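PDB 5XIL: putative prolyl-tRNA synthetase from Leishmania major, which probably charges tRNA(Pro) with L-proline using ATP, through the class II catalytic, anticodon-binding and zinc-binding C-terminal parts held in this chain. Local coordinates for residues A7-F13 and I273-N279; V195-T200 and T476-F481; T216-A220 and T409-H413; V221-C225 and F508-Y512. All blocks are in the same frame, centred on the assembly; numbering follows the deposited sequence.

Contact 1: residues A7-F13 and I273-N279; sequences AKREENF and IMVHGDN
This is a largely polar contact between the loop leading into helix 13-23 and the C-terminal end of helix 267-276 in the class II core. Helical geometry ends at His276; Gly277 (phi/psi -63/150) turns the chain away, bringing Asn279 beside Lys8 (CA-CA 5.4 Å). Arg9, m, t, p at chi1 to chi3, reaches back over the turn: its NH1 donates to Met274 O (2.8 Å), its NH2 binds the same carbonyl through water 1, and Gly277 O lies over one guanidinium face. Trp16 adds a cation-pi contact to Arg9. Asn279 works at both ends of its amide, OD1 accepting from Arg9 N (2.8 Å) and ND2 donating to Glu10 OE1 (2.8 Å). Asp278 turns away to a salt bridge with Arg373. Phe13 (chi1 t) meets Met274, Phe13 CZ to Met274 CG 3.7 Å; Met274 SD, 5.1 Å from the ring centroid at the ring edge, makes a Met-aromatic contact. Arg9 at the helix C-terminus thus joins the loop to the class II core beside Glu219 of the magnesium site.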
loop_
_atom_site.group_PDB
_atom_site.type_symbol
_atom_site.label_atom_id
_atom_site.label_comp_id
_atom_site.label_asym_id
_atom_site.label_seq_id
_atom_site.Cartn_x
_atom_site.Cartn_y
_atom_site.Cartn_z
ATOM N N ALA A 7 26.844 -6.942 -21.819
ATOM C CA ALA A 7 26.898 -5.947 -22.892
ATOM C C ALA A 7 27.090 -4.617 -22.226
ATOM O O ALA A 7 26.624 -4.453 -21.094
ATOM C CB ALA A 7 25.628 -5.933 -23.693
ATOM N N LYS A 8 27.770 -3.702 -22.913
ATOM C CA LYS A 8 27.921 -2.335 -22.455
ATOM C C LYS A 8 26.683 -1.537 -22.859
ATOM O O LYS A 8 26.061 -1.802 -23.936
ATOM C CB LYS A 8 29.184 -1.677 -23.024
ATOM C CG LYS A 8 30.468 -2.109 -22.372
ATOM C CD LYS A 8 31.636 -1.177 -22.702
ATOM C CE LYS A 8 32.912 -1.771 -22.103
ATOM N NZ LYS A 8 34.152 -0.933 -22.173
ATOM N N ARG A 9 26.326 -0.564 -22.004
ATOM C CA ARG A 9 25.149 0.287 -22.298
ATOM C C ARG A 9 25.284 0.998 -23.623
ATOM O O ARG A 9 24.297 1.147 -24.351
ATOM C CB ARG A 9 24.991 1.362 -21.254
ATOM C CG ARG A 9 24.393 0.882 -19.986
ATOM C CD ARG A 9 24.753 1.817 -18.851
ATOM N NE ARG A 9 24.395 3.172 -19.188
ATOM C CZ ARG A 9 23.229 3.751 -18.864
ATOM N NH1 ARG A 9 22.287 3.104 -18.193
ATOM N NH2 ARG A 9 23.016 4.985 -19.271
ATOM N N GLU A 10 26.509 1.446 -23.909
ATOM C CA GLU A 10 26.846 2.277 -25.112
ATOM C C GLU A 10 26.852 1.456 -26.375
ATOM O O GLU A 10 26.805 2.024 -27.480
ATOM C CB GLU A 10 28.229 2.944 -24.955
ATOM C CG GLU A 10 28.362 3.938 -23.792
ATOM C CD GLU A 10 28.591 3.310 -22.401
ATOM O OE1 GLU A 10 28.894 2.103 -22.295
ATOM O OE2 GLU A 10 28.430 4.051 -21.381
ATOM N N GLU A 11 26.833 0.128 -26.229
ATOM C CA GLU A 11 26.967 -0.765 -27.367
ATOM C C GLU A 11 25.771 -1.550 -27.725
ATOM O O GLU A 11 25.498 -1.700 -28.906
ATOM C CB GLU A 11 28.126 -1.726 -27.165
ATOM C CG GLU A 11 29.432 -0.995 -27.014
ATOM C CD GLU A 11 29.752 -0.100 -28.191
ATOM O OE1 GLU A 11 29.529 -0.519 -29.341
ATOM O OE2 GLU A 11 30.261 1.008 -27.965
ATOM N N ASN A 12 25.034 -2.052 -26.735
ATOM C CA ASN A 12 23.813 -2.753 -26.988
ATOM C C ASN A 12 22.871 -2.600 -25.783
ATOM O O ASN A 12 22.827 -3.426 -24.914
ATOM C CB ASN A 12 24.039 -4.223 -27.209
ATOM C CG ASN A 12 22.793 -4.902 -27.666
ATOM O OD1 ASN A 12 21.664 -4.431 -27.427
ATOM N ND2 ASN A 12 22.966 -6.048 -28.297
ATOM N N PHE A 13 22.134 -1.519 -25.775
ATOM C CA PHE A 13 21.373 -1.146 -24.578
ATOM C C PHE A 13 20.290 -2.106 -24.214
ATOM O O PHE A 13 20.110 -2.419 -23.059
ATOM C CB PHE A 13 20.815 0.252 -24.795
ATOM C CG PHE A 13 20.224 0.879 -23.563
ATOM C CD1 PHE A 13 20.992 1.076 -22.446
ATOM C CD2 PHE A 13 18.903 1.296 -23.552
ATOM C CE1 PHE A 13 20.509 1.681 -21.327
ATOM C CE2 PHE A 13 18.400 1.871 -22.425
ATOM C CZ PHE A 13 19.194 2.090 -21.318
ATOM N N ILE A 273 16.392 2.399 -13.618
ATOM C CA ILE A 273 17.407 1.467 -14.116
ATOM C C ILE A 273 18.186 2.013 -15.274
ATOM O O ILE A 273 19.422 2.031 -15.269
ATOM C CB ILE A 273 16.757 0.147 -14.509
ATOM C CG1 ILE A 273 16.186 -0.599 -13.288
ATOM C CG2 ILE A 273 17.763 -0.771 -15.233
ATOM C CD1 ILE A 273 15.149 -1.610 -13.678
ATOM N N MET A 274 17.462 2.584 -16.221
ATOM C CA MET A 274 18.075 3.098 -17.429
ATOM C C MET A 274 18.929 4.318 -17.143
ATOM O O MET A 274 19.967 4.566 -17.840
ATOM C CB MET A 274 16.968 3.476 -18.423
ATOM C CG MET A 274 16.293 2.286 -18.996
ATOM S SD MET A 274 15.233 2.621 -20.357
ATOM C CE MET A 274 14.727 0.910 -20.490
ATOM N N VAL A 275 18.515 5.113 -16.166
ATOM C CA VAL A 275 19.240 6.340 -15.842
ATOM C C VAL A 275 20.526 6.060 -15.038
ATOM O O VAL A 275 21.595 6.630 -15.311
ATOM C CB VAL A 275 18.319 7.362 -15.130
ATOM C CG1 VAL A 275 19.127 8.547 -14.605
ATOM C CG2 VAL A 275 17.241 7.864 -16.094
ATOM N N HIS A 276 20.458 5.157 -14.079
ATOM C CA HIS A 276 21.578 4.995 -13.138
ATOM C C HIS A 276 22.457 3.796 -13.327
ATOM O O HIS A 276 23.591 3.759 -12.793
ATOM C CB HIS A 276 21.025 4.939 -11.713
ATOM C CG HIS A 276 20.386 6.193 -11.261
ATOM N ND1 HIS A 276 21.048 7.399 -11.155
ATOM C CD2 HIS A 276 19.145 6.409 -10.829
ATOM C CE1 HIS A 276 20.226 8.295 -10.671
ATOM N NE2 HIS A 276 19.048 7.724 -10.516
ATOM N N GLY A 277 21.967 2.792 -14.013
ATOM C CA GLY A 277 22.679 1.561 -14.194
ATOM C C GLY A 277 23.939 1.862 -14.968
ATOM O O GLY A 277 24.000 2.828 -15.741
ATOM N N ASP A 278 24.997 1.077 -14.722
ATOM C CA ASP A 278 26.259 1.299 -15.439
ATOM C C ASP A 278 26.777 0.021 -16.019
ATOM O O ASP A 278 26.067 -1.019 -16.051
ATOM C CB ASP A 278 27.256 2.023 -14.550
ATOM C CG ASP A 278 27.734 1.152 -13.340
ATOM O OD1 ASP A 278 27.472 -0.014 -13.391
ATOM O OD2 ASP A 278 28.303 1.772 -12.368
ATOM N N ASN A 279 28.020 0.048 -16.549
ATOM C CA ASN A 279 28.510 -1.189 -17.176
ATOM C C ASN A 279 28.858 -2.356 -16.235
ATOM O O ASN A 279 29.031 -3.517 -16.673
ATOM C CB ASN A 279 29.618 -0.859 -18.187
ATOM C CG ASN A 279 29.034 -0.162 -19.406
ATOM O OD1 ASN A 279 27.888 -0.395 -19.728
ATOM N ND2 ASN A 279 29.740 0.787 -19.952
HETATM O O HOH W 1 20.740 5.829 -20.029
#

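Contact 2: residues V195-T200 and T476-F481; sequences VRGRKT and TLCIPF
Phe481 lays its ring face over the backbone of Gly197, whose CA sits 3.7 Å from the ring centroid and 5° off the normal, a CH-pi contact; the ring, with chi1 m, also meets Arg196, CD2 lying 3.9 Å from Arg196 CB. Gly197 is nearly fully extended (phi/psi -169/-174), and a CB there would clash with Ile479 O and Cys478 SG. Its CA lies 4.0 Å from that of Pro480 in a non-hydrogen-bonded antiparallel pair. The next pair, Arg198 with Ile479, is hydrogen-bonded both ways: Arg198 N to Ile479 O 2.9 Å and Ile479 N to Arg198 O 2.8 Å. Beyond Pro480, Phe481 N donates to Arg196 O (3.0 Å). Short antiparallel pairing thus joins strand 195-198 of the catalytic core to strand 475-480 of the C-terminal part, although the axes of the short segments cross at 88°. A classic beta bulge, Leu477 and Cys478 opposite Leu507, distorts the second strand. Val195 CG1 packs on Cys478 SG (3.6 Å) and Pro480 CB (3.8 Å). Lys199 (m at chi1 and chi2) folds back; its NZ, in a salt bridge with Glu215, makes a weak hydrogen bond to Leu477 O (3.3 Å) and reaches Thr476 O through water 2. Water 3 accepts from Thr200 N (3.0 Å) and donates to Thr476 OG1 (2.9 Å), while both threonine hydroxyls also bond to Glu444.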
loop_
_atom_site.group_PDB
_atom_site.type_symbol
_atom_site.label_atom_id
_atom_site.label_comp_id
_atom_site.label_asym_id
_atom_site.label_seq_id
_atom_site.Cartn_x
_atom_site.Cartn_y
_atom_site.Cartn_z
ATOM N N VAL A 195 12.163 17.059 -16.566
ATOM C CA VAL A 195 11.685 18.356 -17.099
ATOM C C VAL A 195 10.180 18.515 -16.893
ATOM O O VAL A 195 9.411 17.795 -17.499
ATOM C CB VAL A 195 12.056 18.534 -18.619
ATOM C CG1 VAL A 195 11.486 19.837 -19.169
ATOM C CG2 VAL A 195 13.571 18.575 -18.731
ATOM N N ARG A 196 9.761 19.399 -15.997
ATOM C CA ARG A 196 8.323 19.696 -15.824
ATOM C C ARG A 196 7.900 20.541 -16.977
ATOM O O ARG A 196 8.537 21.556 -17.269
ATOM C CB ARG A 196 8.129 20.498 -14.529
ATOM C CG ARG A 196 8.515 19.781 -13.246
ATOM C CD ARG A 196 8.857 20.828 -12.188
ATOM N NE ARG A 196 9.108 20.292 -10.849
ATOM C CZ ARG A 196 10.218 19.742 -10.433
ATOM N NH1 ARG A 196 11.212 19.582 -11.249
ATOM N NH2 ARG A 196 10.331 19.414 -9.138
ATOM N N GLY A 197 6.769 20.197 -17.600
ATOM C CA GLY A 197 6.264 21.034 -18.708
ATOM C C GLY A 197 4.847 20.650 -19.108
ATOM O O GLY A 197 4.176 19.868 -18.426
ATOM N N ARG A 198 4.385 21.275 -20.187
ATOM C CA ARG A 198 3.069 21.041 -20.703
ATOM C C ARG A 198 3.171 20.370 -22.062
ATOM O O ARG A 198 3.999 20.737 -22.920
ATOM C CB ARG A 198 2.323 22.372 -20.868
ATOM C CG ARG A 198 0.847 22.201 -21.118
ATOM C CD ARG A 198 0.111 23.512 -21.427
ATOM N NE ARG A 198 0.829 24.450 -22.287
ATOM C CZ ARG A 198 1.508 25.521 -21.875
ATOM N NH1 ARG A 198 1.641 25.790 -20.576
ATOM N NH2 ARG A 198 2.107 26.303 -22.776
ATOM N N LYS A 199 2.318 19.397 -22.296
ATOM C CA LYS A 199 2.291 18.774 -23.566
ATOM C C LYS A 199 1.750 19.763 -24.624
ATOM O O LYS A 199 0.948 20.662 -24.301
ATOM C CB LYS A 199 1.459 17.506 -23.579
ATOM C CG LYS A 199 1.991 16.365 -22.727
ATOM C CD LYS A 199 3.236 15.759 -23.313
ATOM C CE LYS A 199 3.390 14.346 -22.775
ATOM N NZ LYS A 199 4.673 13.748 -23.220
ATOM N N THR A 200 2.248 19.652 -25.850
ATOM C CA THR A 200 1.565 20.374 -26.963
ATOM C C THR A 200 0.132 19.879 -27.151
ATOM O O THR A 200 -0.271 18.746 -26.730
ATOM C CB THR A 200 2.323 20.200 -28.304
ATOM O OG1 THR A 200 2.255 18.828 -28.698
ATOM C CG2 THR A 200 3.756 20.657 -28.177
ATOM N N THR A 476 7.514 16.296 -30.065
ATOM C CA THR A 476 7.659 17.173 -28.941
ATOM C C THR A 476 7.477 16.284 -27.681
ATOM O O THR A 476 6.687 15.321 -27.644
ATOM C CB THR A 476 6.712 18.339 -28.871
ATOM O OG1 THR A 476 5.381 17.861 -28.888
ATOM C CG2 THR A 476 6.933 19.327 -30.051
ATOM N N LEU A 477 8.301 16.606 -26.723
ATOM C CA LEU A 477 8.282 16.011 -25.395
ATOM C C LEU A 477 7.461 16.906 -24.425
ATOM O O LEU A 477 6.462 16.449 -23.883
ATOM C CB LEU A 477 9.696 15.704 -24.910
ATOM C CG LEU A 477 10.548 14.867 -25.862
ATOM C CD1 LEU A 477 11.927 14.744 -25.227
ATOM C CD2 LEU A 477 9.991 13.474 -26.085
ATOM N N CYS A 478 7.797 18.183 -24.302
ATOM C CA CYS A 478 6.985 19.121 -23.550
ATOM C C CYS A 478 7.472 20.497 -23.865
ATOM O O CYS A 478 8.615 20.681 -24.355
ATOM C CB CYS A 478 7.033 18.925 -22.027
ATOM S SG CYS A 478 8.610 19.316 -21.295
ATOM N N ILE A 479 6.627 21.462 -23.544
ATOM C CA ILE A 479 7.016 22.851 -23.459
ATOM C C ILE A 479 7.432 23.038 -21.995
ATOM O O ILE A 479 6.565 22.955 -21.119
ATOM C CB ILE A 479 5.853 23.824 -23.717
ATOM C CG1 ILE A 479 5.307 23.525 -25.074
ATOM C CG2 ILE A 479 6.388 25.253 -23.740
ATOM C CD1 ILE A 479 3.830 23.592 -25.179
ATOM N N PRO A 480 8.737 23.194 -21.738
ATOM C CA PRO A 480 9.199 23.284 -20.345
ATOM C C PRO A 480 8.701 24.529 -19.630
ATOM O O PRO A 480 8.690 25.605 -20.222
ATOM C CB PRO A 480 10.719 23.311 -20.469
ATOM C CG PRO A 480 11.034 22.912 -21.807
ATOM C CD PRO A 480 9.862 23.130 -22.693
ATOM N N PHE A 481 8.297 24.383 -18.375
ATOM C CA PHE A 481 7.882 25.517 -17.586
ATOM C C PHE A 481 9.088 26.429 -17.346
ATOM O O PHE A 481 8.936 27.621 -17.313
ATOM C CB PHE A 481 7.265 25.068 -16.248
ATOM C CG PHE A 481 5.968 24.306 -16.386
ATOM C CD1 PHE A 481 5.023 24.693 -17.284
ATOM C CD2 PHE A 481 5.658 23.280 -15.539
ATOM C CE1 PHE A 481 3.843 24.021 -17.453
ATOM C CE2 PHE A 481 4.452 22.595 -15.665
ATOM C CZ PHE A 481 3.547 22.956 -16.633
HETATM O O HOH W 2 5.209 13.994 -25.897
HETATM O O HOH W 3 4.496 17.714 -26.159
#

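Contact 3: residues T216-A220 and T409-H413; sequences TFIEA and TMETH. With MG (magnesium ion), chain F.
A magnesium site ties the end of strand 210-218, in the class II core sheet, to the C-terminal end of helix 387-412, and Phe217, His413 and Glu219 make most of the contact. Phe217 is extended (phi/psi -128/129); its CA-to-CB bond points toward the helix, and chi1 t brings the ring to the helix end: CZ comes to 3.4 Å from His413 CB and CD2 to 4.2 Å from Met410 CA, while the closest CA pair is Phe217 with Met410 (6.5 Å). The Phe217 and His413 rings lie obliquely, centroids 5.3 Å apart and planes at 31°. His413 is the first residue to leave the helix; with chi1 m its ring turns back so that ND1 donates to Thr409 O (2.8 Å), the same carbonyl that accepts from His413 N (3.1 Å). This bond orients NE2 to the metal. Glu219, with helical phi/psi (-61/-38) and chi1 t, lays CG over the His413 ring face, 3.9 Å from its centroid, and 3.6 Å from Thr409 CG2. Glu219 OE2 and His413 NE2, 3.2 Å apart, are adjacent ligands rather than a hydrogen-bonded pair. Four waters complete roughly octahedral coordination: Mg to Glu219 OE2 is 2.2 Å and to His413 NE2 2.0 Å, with water 5 opposite the carboxylate oxygen and water 7 opposite the imidazole nitrogen.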
loop_
_atom_site.group_PDB
_atom_site.type_symbol
_atom_site.label_atom_id
_atom_site.label_comp_id
_atom_site.label_asym_id
_atom_site.label_seq_id
_atom_site.Cartn_x
_atom_site.Cartn_y
_atom_site.Cartn_z
ATOM N N THR A 216 11.703 12.604 -18.883
ATOM C CA THR A 216 12.992 12.075 -18.465
ATOM C C THR A 216 13.844 11.787 -19.705
ATOM O O THR A 216 13.315 11.744 -20.858
ATOM C CB THR A 216 12.825 10.803 -17.621
ATOM O OG1 THR A 216 12.344 9.761 -18.441
ATOM C CG2 THR A 216 11.815 11.019 -16.477
ATOM N N PHE A 217 15.148 11.554 -19.505
ATOM C CA PHE A 217 16.076 11.387 -20.607
ATOM C C PHE A 217 16.864 10.120 -20.433
ATOM O O PHE A 217 17.456 9.884 -19.326
ATOM C CB PHE A 217 16.989 12.598 -20.703
ATOM C CG PHE A 217 18.133 12.411 -21.657
ATOM C CD1 PHE A 217 17.896 12.292 -22.997
ATOM C CD2 PHE A 217 19.458 12.317 -21.216
ATOM C CE1 PHE A 217 18.935 12.136 -23.892
ATOM C CE2 PHE A 217 20.495 12.191 -22.109
ATOM C CZ PHE A 217 20.208 12.088 -23.461
ATOM N N ILE A 218 16.865 9.324 -21.483
ATOM C CA ILE A 218 17.616 8.051 -21.544
ATOM C C ILE A 218 18.852 8.222 -22.386
ATOM O O ILE A 218 18.866 8.064 -23.655
ATOM C CB ILE A 218 16.743 6.904 -22.030
ATOM C CG1 ILE A 218 15.389 6.872 -21.386
ATOM C CG2 ILE A 218 17.434 5.532 -21.867
ATOM C CD1 ILE A 218 15.356 6.710 -19.915
ATOM N N GLU A 219 19.955 8.499 -21.693
ATOM C CA GLU A 219 21.187 8.887 -22.334
ATOM C C GLU A 219 21.748 7.842 -23.270
ATOM O O GLU A 219 22.336 8.188 -24.281
ATOM C CB GLU A 219 22.250 9.229 -21.260
ATOM C CG GLU A 219 23.391 10.104 -21.837
ATOM C CD GLU A 219 24.647 9.339 -22.168
ATOM O OE1 GLU A 219 24.931 8.413 -21.370
ATOM O OE2 GLU A 219 25.383 9.740 -23.152
ATOM N N ALA A 220 21.638 6.572 -22.903
ATOM C CA ALA A 220 22.351 5.523 -23.650
ATOM C C ALA A 220 21.863 5.456 -25.059
ATOM O O ALA A 220 22.594 5.081 -25.944
ATOM C CB ALA A 220 22.167 4.182 -23.005
ATOM N N THR A 409 24.376 15.061 -16.841
ATOM C CA THR A 409 24.241 14.337 -18.030
ATOM C C THR A 409 22.985 14.869 -18.860
ATOM O O THR A 409 23.085 15.109 -20.105
ATOM C CB THR A 409 24.146 12.863 -17.704
ATOM O OG1 THR A 409 25.405 12.435 -17.118
ATOM C CG2 THR A 409 23.860 12.092 -18.910
ATOM N N MET A 410 21.855 15.050 -18.171
ATOM C CA MET A 410 20.655 15.541 -18.759
ATOM C C MET A 410 20.851 16.866 -19.374
ATOM O O MET A 410 20.474 17.043 -20.566
ATOM C CB MET A 410 19.466 15.512 -17.781
ATOM C CG MET A 410 18.139 16.072 -18.360
ATOM S SD MET A 410 16.796 16.266 -17.154
ATOM C CE MET A 410 17.359 17.682 -16.223
ATOM N N GLU A 411 21.389 17.824 -18.603
ATOM C CA GLU A 411 21.561 19.159 -19.096
ATOM C C GLU A 411 22.541 19.231 -20.240
ATOM O O GLU A 411 22.319 20.029 -21.171
ATOM C CB GLU A 411 21.926 20.094 -17.960
ATOM C CG GLU A 411 20.778 20.296 -16.983
ATOM C CD GLU A 411 21.145 21.037 -15.723
ATOM O OE1 GLU A 411 22.346 21.181 -15.412
ATOM O OE2 GLU A 411 20.211 21.448 -15.033
ATOM N N THR A 412 23.573 18.384 -20.209
ATOM C CA THR A 412 24.638 18.333 -21.252
ATOM C C THR A 412 23.978 17.889 -22.614
ATOM O O THR A 412 24.258 18.448 -23.684
ATOM C CB THR A 412 25.746 17.352 -20.780
ATOM O OG1 THR A 412 26.487 17.978 -19.721
ATOM C CG2 THR A 412 26.679 16.997 -21.911
ATOM N N HIS A 413 23.021 16.987 -22.515
ATOM C CA HIS A 413 22.380 16.400 -23.665
ATOM C C HIS A 413 21.112 17.149 -24.102
ATOM O O HIS A 413 20.331 16.625 -24.876
ATOM C CB HIS A 413 22.103 14.963 -23.390
ATOM C CG HIS A 413 23.308 14.107 -23.469
ATOM N ND1 HIS A 413 24.179 14.030 -22.417
ATOM C CD2 HIS A 413 23.866 13.412 -24.469
ATOM C CE1 HIS A 413 25.149 13.194 -22.706
ATOM N NE2 HIS A 413 25.014 12.842 -23.959
HETATM MG MG MG F . 25.575 11.114 -24.883
HETATM O O HOH W 4 23.444 10.548 -25.134
HETATM O O HOH W 5 25.816 12.353 -26.683
HETATM O O HOH W 6 27.505 11.641 -24.620
HETATM O O HOH W 7 25.928 9.468 -25.760
#

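Contact 4: residues V221-C225 and F508-Y512; sequences VGRGC and FGRSY. With ACT (acetate ion), chain D.
The last residues of the protein cross the start of strand 223-234, end-to-end directions 67° apart, and join it by a single bridge, Gly224 with Ser511, with CA atoms about 4.4 Å apart. Gly224 N donates to Arg510 O (2.8 Å), and Gly224 O accepts from Tyr512 N (2.8 Å) and from Ser511 OG (3.2 Å). Just before the bridge, Gly222 has positive phi (66/42) and forms a G1 beta bulge with Arg223 opposite Ile218. Arg223, chi1 m and then t, t, runs out beside Arg510 and Ser511: NH1 donates to Ser511 O (3.1 Å), Arg510 CB lies over a face of the guanidinium, and NH2 bonds to Ser471 O. Arg510 extends away to Asn428 and Met472, while water 9 joins Arg510 N to Gly222 O. Tyr512, chi1 m, touches Val221 near its hydroxyl (Val221 CG2 to Tyr512 CE1 3.7 Å) and Cys225 at its base (Cys225 SG to Tyr512 CB 4.2 Å). Its OH donates to acetate OXT (2.6 Å), probably a crystallisation molecule also held by Ser14. Two backbone bonds set the bridge, while the Arg223 and Ser511 side chains add two more and the terminal tyrosine packs against the catalytic core.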
loop_
_atom_site.group_PDB
_atom_site.type_symbol
_atom_site.label_atom_id
_atom_site.label_comp_id
_atom_site.label_asym_id
_atom_site.label_seq_id
_atom_site.Cartn_x
_atom_site.Cartn_y
_atom_site.Cartn_z
ATOM N N VAL A 221 20.597 5.788 -25.268
ATOM C CA VAL A 221 19.976 5.722 -26.603
ATOM C C VAL A 221 19.527 7.095 -27.133
ATOM O O VAL A 221 19.079 7.171 -28.248
ATOM C CB VAL A 221 18.828 4.709 -26.710
ATOM C CG1 VAL A 221 19.336 3.260 -26.645
ATOM C CG2 VAL A 221 17.668 4.918 -25.716
ATOM N N GLY A 222 19.695 8.142 -26.351
ATOM C CA GLY A 222 19.377 9.470 -26.726
ATOM C C GLY A 222 17.895 9.680 -26.936
ATOM O O GLY A 222 17.500 10.382 -27.876
ATOM N N ARG A 223 17.091 9.124 -26.062
ATOM C CA ARG A 223 15.621 9.223 -26.203
ATOM C C ARG A 223 14.968 9.767 -24.996
ATOM O O ARG A 223 15.428 9.592 -23.838
ATOM C CB ARG A 223 15.016 7.893 -26.553
ATOM C CG ARG A 223 15.533 7.248 -27.827
ATOM C CD ARG A 223 14.815 5.967 -28.211
ATOM N NE ARG A 223 15.246 5.675 -29.571
ATOM C CZ ARG A 223 14.559 5.956 -30.691
ATOM N NH1 ARG A 223 13.281 6.388 -30.651
ATOM N NH2 ARG A 223 15.151 5.736 -31.859
ATOM N N GLY A 224 13.889 10.508 -25.226
ATOM C CA GLY A 224 13.012 11.000 -24.140
ATOM C C GLY A 224 12.064 9.870 -23.702
ATOM O O GLY A 224 11.779 8.934 -24.456
ATOM N N CYS A 225 11.654 9.918 -22.447
ATOM C CA CYS A 225 10.707 9.025 -21.911
ATOM C C CYS A 225 9.743 9.817 -21.064
ATOM O O CYS A 225 10.145 10.515 -20.131
ATOM C CB CYS A 225 11.418 7.908 -21.112
ATOM S SG CYS A 225 10.305 6.610 -20.537
ATOM N N PHE A 508 12.175 18.824 -28.003
ATOM C CA PHE A 508 11.966 17.787 -29.006
ATOM C C PHE A 508 12.944 16.635 -28.753
ATOM O O PHE A 508 14.014 16.839 -28.171
ATOM C CB PHE A 508 12.317 18.245 -30.358
ATOM C CG PHE A 508 11.378 19.255 -30.977
ATOM C CD1 PHE A 508 10.322 18.831 -31.739
ATOM C CD2 PHE A 508 11.673 20.560 -30.931
ATOM C CE1 PHE A 508 9.499 19.773 -32.404
ATOM C CE2 PHE A 508 10.868 21.500 -31.584
ATOM C CZ PHE A 508 9.799 21.109 -32.295
ATOM N N GLY A 509 12.523 15.455 -29.161
ATOM C CA GLY A 509 13.408 14.305 -29.211
ATOM C C GLY A 509 12.845 13.101 -29.842
ATOM O O GLY A 509 11.616 12.938 -29.958
ATOM N N ARG A 510 13.716 12.181 -30.198
ATOM C CA ARG A 510 13.286 10.809 -30.358
ATOM C C ARG A 510 12.829 10.269 -28.992
ATOM O O ARG A 510 13.393 10.652 -27.970
ATOM C CB ARG A 510 14.442 9.984 -30.932
ATOM C CG ARG A 510 14.854 10.436 -32.332
ATOM C CD ARG A 510 16.050 9.663 -32.849
ATOM N NE ARG A 510 16.384 10.100 -34.207
ATOM C CZ ARG A 510 17.600 10.060 -34.739
ATOM N NH1 ARG A 510 18.637 9.603 -34.024
ATOM N NH2 ARG A 510 17.798 10.541 -35.964
ATOM N N SER A 511 11.838 9.402 -28.958
ATOM C CA SER A 511 11.185 9.041 -27.688
ATOM C C SER A 511 11.012 7.546 -27.560
ATOM O O SER A 511 11.025 6.865 -28.553
ATOM C CB SER A 511 9.827 9.739 -27.587
ATOM O OG SER A 511 9.342 9.866 -26.243
ATOM N N TYR A 512 10.835 7.075 -26.313
ATOM C CA TYR A 512 10.256 5.734 -25.998
ATOM C C TYR A 512 8.715 5.624 -26.226
ATOM O O TYR A 512 8.053 6.630 -26.015
ATOM C CB TYR A 512 10.498 5.408 -24.507
ATOM C CG TYR A 512 11.845 4.712 -24.371
ATOM C CD1 TYR A 512 12.967 5.422 -24.387
ATOM C CD2 TYR A 512 11.932 3.319 -24.421
ATOM C CE1 TYR A 512 14.215 4.751 -24.333
ATOM C CE2 TYR A 512 13.133 2.655 -24.382
ATOM C CZ TYR A 512 14.277 3.381 -24.370
ATOM O OH TYR A 512 15.469 2.714 -24.312
HETATM C C ACT D . 15.506 -0.976 -24.092
HETATM O O ACT D . 15.175 -2.091 -24.469
HETATM O OXT ACT D . 15.354 0.107 -24.738
HETATM C CH3 ACT D . 16.155 -0.951 -22.739
HETATM O O HOH W 8 18.994 8.012 -31.575
HETATM O O HOH W 9 16.491 12.625 -29.204
#

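In the fold
Contacts 2, 3 and 4 share one large mixed sheet, in which strands 195-198, 210-218 and 223-234 of the class II core are successive neighbours and strands 475-480 and 504-509 come from the C-terminal part. Contacts 3 and 4 are closest, centres about 9 Å apart, linked by a probable hydrogen bond, Ile218 N to Arg223 O (2.8 Å). Centres of contacts 2 and 4 are about 13 Å apart, those of 1 and 3 about 13 Å, those of 1 and 2 about 26 Å. Phe13 packs on both Ala220 and Tyr512. First segments run 1, 2, 3, 4 along the chain, their partners 1, 3, 2, 4. Contact 1 brings the N-terminal loop, and contacts 2 and 4 the C-terminal part, onto the catalytic core.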